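Long-range contact in large ribosomal subunit protein uL10 (Thermotoga maritima, PDB 1ZAV), which probably forms part of the ribosomal stalk, binding large-subunit rRNA and L7/L12 dimers and supporting the ribosome's interaction with GTP-bound translation factors: residues A[23-33]-A[93-104]. Sequence-based numbering, arbitrary orientation.
Sequences SLILFADFLGF and PVEAVKIIYNFY
Leu24 and Pro93 meet CB to CB at 3.5 Å, and from this pair the leucine runs along the helix surface. Its CB meets the proline at the ring edge. With CG anti to the backbone N (chi1 165°), the branch is carried toward the next helical turn: CD2 lies 3.7 Å from Val97 CG2 and also reaches Ala96 CB, while CD1 only skirts the same valine methyl. Beside it, Ser23 sets its OG over the CB-CG-CD rim of the proline ring, 3.3 Å from Pro93 CB. Further along, Leu26 CD1 touches Val97 CG1, and Ala28 CB faces Ile100 CD1 at 4.2 Å. The strand thus offers every second residue to the helix, as one layer of an alpha+beta domain: strand 24-28, central in a five-stranded antiparallel sheet, is covered by helix 94-106, which runs nearly along it, the local axes 9.6 Å apart and inclined at 19°. Val97 is shared with helix 126-133, and Phe103 also touches helix 35-49. Beyond the strand the contact becomes aromatic. Tyr104 OH donates to Asp29 O at 2.5 Å, a length to be read with caution because that oxygen is less surely placed; the carbonyl meets the tyrosine at its ring edge. Phe33 CZ sits 3.8 Å above the centre of one tyrosine face, the two ring planes being turned by 48°. A phenylalanine in place of Tyr104 would probably leave the Asp29 carbonyl without this donor and the ring freer to shift beneath Phe33. Phe30 turns its edge to the tyrosine hydroxyl and holds CE1 near Phe103 CE2, which also lies 3.9 Å from Phe33 CE1. Asp29 OD1 accepts from Leu31 N in an Asx turn and forms a salt bridge with Arg113.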
# COMPACT_ATOMS: atom_id res chain seq x y z
N SER A 23 19.93 14.35 -6.60
CA SER A 23 18.64 13.70 -6.40
C SER A 23 18.38 13.59 -4.90
O SER A 23 17.29 13.21 -4.47
CB SER A 23 18.65 12.31 -7.05
OG SER A 23 19.53 11.42 -6.37
N LEU A 24 19.39 13.94 -4.12
CA LEU A 24 19.30 13.92 -2.67
C LEU A 24 20.29 14.90 -2.07
O LEU A 24 21.42 15.04 -2.53
CB LEU A 24 19.60 12.51 -2.12
CG LEU A 24 19.89 12.47 -0.61
CD1 LEU A 24 18.61 12.77 0.15
CD2 LEU A 24 20.43 11.09 -0.18
N ILE A 25 19.82 15.61 -1.05
CA ILE A 25 20.62 16.55 -0.28
C ILE A 25 20.09 16.30 1.14
O ILE A 25 18.94 16.59 1.43
CB ILE A 25 20.36 18.04 -0.66
CG1 ILE A 25 20.80 18.29 -2.11
CG2 ILE A 25 21.16 18.95 0.26
CD1 ILE A 25 20.48 19.72 -2.62
N LEU A 26 20.92 15.72 2.00
CA LEU A 26 20.53 15.46 3.37
C LEU A 26 21.51 16.17 4.30
O LEU A 26 22.73 16.05 4.15
CB LEU A 26 20.48 13.94 3.64
CG LEU A 26 20.08 13.49 5.05
CD1 LEU A 26 19.55 12.06 5.03
CD2 LEU A 26 21.27 13.62 5.98
N PHE A 27 20.97 16.92 5.25
CA PHE A 27 21.78 17.68 6.18
C PHE A 27 21.96 16.95 7.48
O PHE A 27 20.98 16.57 8.11
CB PHE A 27 21.12 19.03 6.42
CG PHE A 27 20.89 19.80 5.15
CD1 PHE A 27 21.91 20.58 4.61
CD2 PHE A 27 19.66 19.74 4.50
CE1 PHE A 27 21.71 21.29 3.41
CE2 PHE A 27 19.44 20.45 3.31
CZ PHE A 27 20.47 21.23 2.77
N ALA A 28 23.22 16.79 7.89
CA ALA A 28 23.56 16.07 9.12
C ALA A 28 24.51 16.79 10.06
O ALA A 28 25.41 17.53 9.63
CB ALA A 28 24.14 14.71 8.76
N ASP A 29 24.31 16.57 11.35
CA ASP A 29 25.17 17.12 12.40
C ASP A 29 26.23 16.03 12.56
O ASP A 29 25.91 14.93 13.00
CB ASP A 29 24.38 17.27 13.70
CG ASP A 29 25.27 17.64 14.88
OD1 ASP A 29 26.50 17.49 14.79
OD2 ASP A 29 24.71 18.08 15.91
N PHE A 30 27.47 16.33 12.19
CA PHE A 30 28.54 15.34 12.29
C PHE A 30 29.58 15.70 13.35
O PHE A 30 30.69 15.15 13.37
CB PHE A 30 29.20 15.18 10.92
CG PHE A 30 29.95 13.88 10.74
CD1 PHE A 30 29.28 12.66 10.82
CD2 PHE A 30 31.32 13.88 10.47
CE1 PHE A 30 29.95 11.45 10.64
CE2 PHE A 30 32.01 12.68 10.29
CZ PHE A 30 31.32 11.46 10.37
N LEU A 31 29.21 16.62 14.24
CA LEU A 31 30.09 17.07 15.31
C LEU A 31 30.46 15.90 16.22
O LEU A 31 29.63 15.04 16.49
CB LEU A 31 29.40 18.16 16.14
CG LEU A 31 29.06 19.47 15.42
CD1 LEU A 31 28.18 20.33 16.31
CD2 LEU A 31 30.35 20.20 15.08
N GLY A 32 31.71 15.87 16.67
CA GLY A 32 32.13 14.80 17.57
C GLY A 32 32.64 13.53 16.92
O GLY A 32 33.37 12.76 17.55
N PHE A 33 32.23 13.29 15.68
CA PHE A 33 32.68 12.11 14.94
C PHE A 33 34.15 12.29 14.58
O PHE A 33 34.63 13.42 14.40
CB PHE A 33 31.85 11.94 13.67
CG PHE A 33 30.47 11.39 13.90
CD1 PHE A 33 30.26 10.01 13.92
CD2 PHE A 33 29.39 12.24 14.09
CE1 PHE A 33 28.98 9.49 14.11
CE2 PHE A 33 28.11 11.72 14.28
CZ PHE A 33 27.91 10.35 14.29
N PRO A 93 18.94 7.54 -5.00
CA PRO A 93 19.30 8.12 -3.70
C PRO A 93 18.88 7.44 -2.40
O PRO A 93 19.52 7.64 -1.36
CB PRO A 93 18.74 9.54 -3.81
CG PRO A 93 17.48 9.33 -4.60
CD PRO A 93 17.93 8.37 -5.69
N VAL A 94 17.83 6.63 -2.44
CA VAL A 94 17.34 5.99 -1.23
C VAL A 94 18.38 5.21 -0.43
O VAL A 94 18.42 5.33 0.80
CB VAL A 94 16.14 5.07 -1.54
CG1 VAL A 94 15.74 4.27 -0.30
CG2 VAL A 94 14.96 5.93 -2.00
N GLU A 95 19.23 4.45 -1.10
CA GLU A 95 20.25 3.67 -0.41
C GLU A 95 21.24 4.51 0.42
O GLU A 95 21.78 4.03 1.42
CB GLU A 95 21.02 2.81 -1.42
CG GLU A 95 22.18 2.03 -0.80
CD GLU A 95 21.71 0.95 0.16
OE1 GLU A 95 22.56 0.40 0.89
OE2 GLU A 95 20.50 0.65 0.17
N ALA A 96 21.50 5.75 0.01
CA ALA A 96 22.43 6.59 0.76
C ALA A 96 21.81 7.01 2.09
O ALA A 96 22.50 7.13 3.10
CB ALA A 96 22.80 7.84 -0.06
N VAL A 97 20.50 7.24 2.09
CA VAL A 97 19.84 7.62 3.33
C VAL A 97 19.96 6.43 4.31
O VAL A 97 20.32 6.61 5.48
CB VAL A 97 18.36 7.96 3.09
CG1 VAL A 97 17.71 8.40 4.41
CG2 VAL A 97 18.24 9.08 2.04
N LYS A 98 19.69 5.23 3.82
CA LYS A 98 19.79 4.03 4.65
C LYS A 98 21.19 3.86 5.22
O LYS A 98 21.37 3.50 6.39
CB LYS A 98 19.44 2.78 3.84
CG LYS A 98 19.46 1.49 4.67
CD LYS A 98 19.49 0.25 3.79
CE LYS A 98 18.42 0.28 2.71
NZ LYS A 98 17.03 0.34 3.27
N ILE A 99 22.20 4.10 4.38
CA ILE A 99 23.58 3.98 4.81
C ILE A 99 23.95 4.92 5.96
O ILE A 99 24.56 4.50 6.94
CB ILE A 99 24.57 4.21 3.61
CG1 ILE A 99 24.45 3.06 2.61
CG2 ILE A 99 26.02 4.31 4.11
CD1 ILE A 99 25.22 3.26 1.31
N ILE A 100 23.57 6.19 5.86
CA ILE A 100 23.93 7.12 6.92
C ILE A 100 23.05 6.92 8.15
O ILE A 100 23.47 7.19 9.27
CB ILE A 100 23.85 8.59 6.44
CG1 ILE A 100 24.57 9.49 7.45
CG2 ILE A 100 22.41 9.00 6.27
CD1 ILE A 100 24.66 10.95 7.01
N TYR A 101 21.83 6.44 7.93
CA TYR A 101 20.92 6.19 9.04
C TYR A 101 21.51 5.05 9.90
O TYR A 101 21.61 5.17 11.12
CB TYR A 101 19.54 5.75 8.52
CG TYR A 101 18.52 5.48 9.60
CD1 TYR A 101 17.87 6.53 10.26
CD2 TYR A 101 18.21 4.17 9.98
CE1 TYR A 101 16.93 6.28 11.27
CE2 TYR A 101 17.27 3.91 10.99
CZ TYR A 101 16.64 4.97 11.63
OH TYR A 101 15.71 4.72 12.62
N ASN A 102 21.91 3.97 9.25
CA ASN A 102 22.49 2.83 9.96
C ASN A 102 23.89 3.12 10.51
O ASN A 102 24.35 2.44 11.43
CB ASN A 102 22.52 1.61 9.03
CG ASN A 102 21.14 1.06 8.72
OD1 ASN A 102 20.93 0.39 7.71
ND2 ASN A 102 20.18 1.35 9.60
N PHE A 103 24.56 4.12 9.96
CA PHE A 103 25.89 4.47 10.44
C PHE A 103 25.75 5.17 11.78
O PHE A 103 26.47 4.85 12.74
CB PHE A 103 26.61 5.40 9.45
CG PHE A 103 27.99 5.79 9.88
CD1 PHE A 103 29.07 4.93 9.70
CD2 PHE A 103 28.22 7.03 10.48
CE1 PHE A 103 30.35 5.29 10.11
CE2 PHE A 103 29.49 7.40 10.90
CZ PHE A 103 30.56 6.53 10.71
N TYR A 104 24.84 6.14 11.85
CA TYR A 104 24.60 6.87 13.09
C TYR A 104 24.14 5.89 14.16
O TYR A 104 24.48 6.04 15.34
CB TYR A 104 23.54 7.96 12.88
CG TYR A 104 24.12 9.30 12.47
CD1 TYR A 104 24.93 9.42 11.34
CD2 TYR A 104 23.90 10.44 13.24
CE1 TYR A 104 25.51 10.64 10.98
CE2 TYR A 104 24.48 11.67 12.90
CZ TYR A 104 25.28 11.76 11.77
OH TYR A 104 25.86 12.96 11.44